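Local coordinates for cellulosomal scaffoldin anchoring protein C (Acetivibrio cellulolyticus, PDB 4UYP) that carries cohesin modules on the bacterial cell surface, the third of which, studied here, binds the dockerin of the adaptor scaffoldin ScaB, at residues C[97-100]-C[101-104]; C[103-106]-C[107-110]. One frame throughout, in Å; residues are numbered along the deposited sequence.

Contact 1: C[97-100]-C[101-104]; sequences NFKV and SDSA
Val100 and Ala104 touch across the bend that ends strand 91-100, with CG1 of Val100 lying 3.8 Å from CB of Ala104. The valine reaches forward because CG1 is anti to the backbone N (chi1 179°) and therefore lies beside the carbonyl carbon, which sets Val100 CG1 3.3 Å from Ser101 N, alongside the next peptide. CG2 takes the place beside the valine's own N. Val100 is buried, resting on Val17 and Ser15, while Ala104 closes over it from the loop and meets Ala13.

Ser101 starts the turn. Its CB leans away from the strand yet still lies 3.6 Å from Val100 C. Ser101 OG makes a weak hydrogen bond to a methylpentanediol molecule, probably from the crystallisation liquor. The carbonyl of Ser101 is used inside the loop, where Ala104 N donates to Ser101 O over 3.1 Å.

Lys99 curls forward, past the end of the strand. Bends at chi2 and chi4 (70° and 52°) bring Lys99 NZ to Val100 O at 2.8 Å and to Asp102 OD1 at 2.9 Å, a hydrogen bond and a salt bridge. Both are less certain than the distances suggest, because NZ sits too close to another modelled atom. The Asp102 carboxylate offers one oxygen, OD1, to this clasp across the turn.

The whole is a type I beta turn from Ser101 to Ala104 directly following a strand, part of a surface loop of the beta-sandwich fold of cohesins.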
loop_
_atom_site.group_PDB
_atom_site.type_symbol
_atom_site.label_atom_id
_atom_site.label_comp_id
_atom_site.label_asym_id
_atom_site.label_seq_id
_atom_site.Cartn_x
_atom_site.Cartn_y
_atom_site.Cartn_z
ATOM N N ASN C 97 -0.302 -13.939 -11.413
ATOM C CA ASN C 97 0.827 -14.232 -12.308
ATOM C C ASN C 97 1.571 -12.983 -12.647
ATOM O O ASN C 97 0.979 -12.089 -13.262
ATOM C CB ASN C 97 0.247 -14.909 -13.526
ATOM C CG ASN C 97 -0.599 -16.138 -13.146
ATOM O OD1 ASN C 97 -0.081 -17.041 -12.483
ATOM N ND2 ASN C 97 -1.843 -16.159 -13.588
ATOM N N PHE C 98 2.802 -12.908 -12.172
ATOM C CA PHE C 98 3.609 -11.683 -12.322
ATOM C C PHE C 98 4.688 -11.854 -13.410
ATOM O O PHE C 98 5.374 -12.896 -13.452
ATOM C CB PHE C 98 4.417 -11.412 -11.059
ATOM C CG PHE C 98 3.634 -10.789 -9.913
ATOM C CD1 PHE C 98 3.310 -9.446 -9.982
ATOM C CD2 PHE C 98 3.218 -11.517 -8.842
ATOM C CE1 PHE C 98 2.660 -8.802 -8.917
ATOM C CE2 PHE C 98 2.548 -10.853 -7.735
ATOM C CZ PHE C 98 2.298 -9.531 -7.809
ATOM N N LYS C 99 4.753 -10.914 -14.318
ATOM C CA LYS C 99 5.906 -10.824 -15.247
ATOM C C LYS C 99 7.086 -10.144 -14.555
ATOM O O LYS C 99 6.984 -9.014 -14.103
ATOM C CB LYS C 99 5.423 -9.961 -16.497
ATOM C CG LYS C 99 6.573 -9.454 -17.361
ATOM C CD LYS C 99 7.157 -10.609 -18.064
ATOM C CE LYS C 99 8.165 -10.101 -19.158
ATOM N NZ LYS C 99 9.143 -9.195 -18.657
ATOM N N VAL C 100 8.205 -10.895 -14.467
ATOM C CA VAL C 100 9.463 -10.370 -13.956
ATOM C C VAL C 100 10.119 -9.517 -15.089
ATOM O O VAL C 100 10.302 -10.047 -16.197
ATOM C CB VAL C 100 10.400 -11.513 -13.553
ATOM C CG1 VAL C 100 11.711 -10.931 -13.035
ATOM C CG2 VAL C 100 9.713 -12.363 -12.458
ATOM N N SER C 101 10.503 -8.309 -14.693
ATOM C CA SER C 101 11.135 -7.434 -15.712
ATOM C C SER C 101 12.282 -8.135 -16.481
ATOM O O SER C 101 13.069 -8.886 -15.868
ATOM C CB SER C 101 11.609 -6.269 -15.019
ATOM O OG SER C 101 12.370 -5.436 -15.937
ATOM N N ASP C 102 12.373 -7.837 -17.749
ATOM C CA ASP C 102 13.467 -8.433 -18.497
ATOM C C ASP C 102 14.823 -7.882 -18.012
ATOM O O ASP C 102 15.833 -8.608 -18.248
ATOM C CB ASP C 102 13.395 -7.976 -19.980
ATOM C CG ASP C 102 12.340 -8.688 -20.778
ATOM O OD1 ASP C 102 11.484 -9.461 -20.273
ATOM O OD2 ASP C 102 12.321 -8.446 -22.062
ATOM N N SER C 103 14.885 -6.738 -17.342
ATOM C CA SER C 103 16.144 -6.203 -16.846
ATOM C C SER C 103 16.524 -6.599 -15.441
ATOM O O SER C 103 17.563 -6.177 -14.927
ATOM C CB SER C 103 16.117 -4.703 -17.021
ATOM O OG SER C 103 15.198 -4.148 -16.082
ATOM N N ALA C 104 15.722 -7.507 -14.879
ATOM C CA ALA C 104 16.018 -7.999 -13.492
ATOM C C ALA C 104 17.390 -8.686 -13.437
ATOM O O ALA C 104 17.764 -9.423 -14.358
ATOM C CB ALA C 104 14.900 -8.953 -13.107
#

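Contact 2: C[103-106]-C[107-110]; sequences SAKV and GELY
Glu108 folds back across the turn to Lys105, meeting it through both its backbone N and its carboxylate. The backbone closes the turn: Glu108 N donates to Lys105 O at 3.2 Å with an N-H...O angle of 161°, the bond of a type II turn running from Lys105 to Glu108. Gly107 holds its third position with positive phi, where having no side chain keeps the Val106 carbonyl unobstructed.

CG of Glu108 is anti to its carbonyl carbon (chi1 -65°) and the chain then runs extended, carrying the carboxylate past Lys105 O to Lys105 N. Lys105 N makes a weak hydrogen bond to Glu108 OE2 at 3.1 Å. CB of Lys105 is also close, 3.3 Å from Glu108 OE2, but the ammonium group leads off, leaving Lys105 NZ 6.8 Å from that oxygen. OE2 has a second partner in Lys130 of a neighbouring subunit, a salt bridge that would probably stabilise the negative charge.

The other oxygen goes to the tyrosine. Tyr110 OH donates to Glu108 OE1, which lies in the plane of the ring at its edge; the hydroxyl meets it from above the carboxylate plane, 35° out. The modelled 2.5 Å between Tyr110 OH and Glu108 OE1 is short and best read with caution. Near the same ring edge Ala104 CB packs 3.2 Å from Tyr110 OH.

The turn leads into strand 109-122, laid along strand 133-141: Gly107 and Glu108 bond through their backbones to Val141, and Tyr110 to Ile139. Leu109 instead makes backbone bonds to the neighbouring subunit and packs on its Val133.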
loop_
_atom_site.group_PDB
_atom_site.type_symbol
_atom_site.label_atom_id
_atom_site.label_comp_id
_atom_site.label_asym_id
_atom_site.label_seq_id
_atom_site.Cartn_x
_atom_site.Cartn_y
_atom_site.Cartn_z
ATOM N N SER C 103 14.885 -6.738 -17.342
ATOM C CA SER C 103 16.144 -6.203 -16.846
ATOM C C SER C 103 16.524 -6.599 -15.441
ATOM O O SER C 103 17.563 -6.177 -14.927
ATOM C CB SER C 103 16.117 -4.703 -17.021
ATOM O OG SER C 103 15.198 -4.148 -16.082
ATOM N N ALA C 104 15.722 -7.507 -14.879
ATOM C CA ALA C 104 16.018 -7.999 -13.492
ATOM C C ALA C 104 17.390 -8.686 -13.437
ATOM O O ALA C 104 17.764 -9.423 -14.358
ATOM C CB ALA C 104 14.900 -8.953 -13.107
ATOM N N LYS C 105 18.091 -8.475 -12.320
ATOM C CA LYS C 105 19.372 -9.122 -12.115
ATOM C C LYS C 105 19.176 -10.227 -11.121
ATOM O O LYS C 105 18.365 -10.189 -10.197
ATOM C CB LYS C 105 20.447 -8.167 -11.585
ATOM C CG LYS C 105 20.563 -6.883 -12.435
ATOM C CD LYS C 105 21.164 -7.168 -13.751
ATOM C CE LYS C 105 21.921 -5.931 -14.254
ATOM N NZ LYS C 105 22.259 -6.192 -15.678
ATOM N N VAL C 106 19.994 -11.282 -11.314
ATOM C CA VAL C 106 19.936 -12.412 -10.353
ATOM C C VAL C 106 20.275 -11.957 -8.939
ATOM O O VAL C 106 21.241 -11.154 -8.712
ATOM C CB VAL C 106 20.943 -13.500 -10.814
ATOM C CG1 VAL C 106 21.040 -14.644 -9.789
ATOM C CG2 VAL C 106 20.435 -14.096 -12.144
ATOM N N GLY C 107 19.437 -12.389 -7.980
ATOM C CA GLY C 107 19.624 -12.042 -6.620
ATOM C C GLY C 107 18.682 -10.957 -6.087
ATOM O O GLY C 107 18.550 -10.769 -4.860
ATOM N N GLU C 108 17.998 -10.305 -7.029
ATOM C CA GLU C 108 17.016 -9.300 -6.587
ATOM C C GLU C 108 15.858 -10.003 -5.911
ATOM O O GLU C 108 15.476 -11.191 -6.233
ATOM C CB GLU C 108 16.523 -8.518 -7.781
ATOM C CG GLU C 108 17.654 -7.685 -8.415
ATOM C CD GLU C 108 17.231 -6.808 -9.603
ATOM O OE1 GLU C 108 16.133 -6.429 -9.760
ATOM O OE2 GLU C 108 18.179 -6.283 -10.196
ATOM N N LEU C 109 15.284 -9.338 -4.912
ATOM C CA LEU C 109 14.161 -9.890 -4.127
ATOM C C LEU C 109 13.037 -8.887 -4.189
ATOM O O LEU C 109 13.260 -7.681 -3.837
ATOM C CB LEU C 109 14.549 -10.105 -2.648
ATOM C CG LEU C 109 15.813 -11.004 -2.478
ATOM C CD1 LEU C 109 16.145 -11.072 -1.000
ATOM C CD2 LEU C 109 15.597 -12.422 -2.957
ATOM N N TYR C 110 11.877 -9.310 -4.608
ATOM C CA TYR C 110 10.722 -8.372 -4.731
ATOM C C TYR C 110 9.745 -8.730 -3.702
ATOM O O TYR C 110 9.210 -9.853 -3.593
ATOM C CB TYR C 110 10.117 -8.448 -6.123
ATOM C CG TYR C 110 11.154 -8.292 -7.248
ATOM C CD1 TYR C 110 12.258 -7.420 -7.103
ATOM C CD2 TYR C 110 11.117 -9.066 -8.377
ATOM C CE1 TYR C 110 13.204 -7.211 -8.119
ATOM C CE2 TYR C 110 12.026 -8.861 -9.402
ATOM C CZ TYR C 110 13.114 -7.973 -9.232
ATOM O OH TYR C 110 14.079 -7.811 -10.197
#

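In the fold
Contacts 1 and 2 are successive bends of one connection between strands 91-100 and 109-122, with centres about 9 Å apart and Ser103 and Ala104 in common. They also meet directly: Val100 CG1 packs 4.2 Å from Tyr110 CE2, so the end of one strand touches the start of the next. Their settings differ. The neighbouring subunit reaches contact 2, but no other protein chain of the assembly touches contact 1. Neither contact is part of the calcium site known for this protein; the side chain of Tyr110 lies about 10 Å from that of Ile6 and about 11 Å from that of Asp136, and no calcium is bound there in this chain.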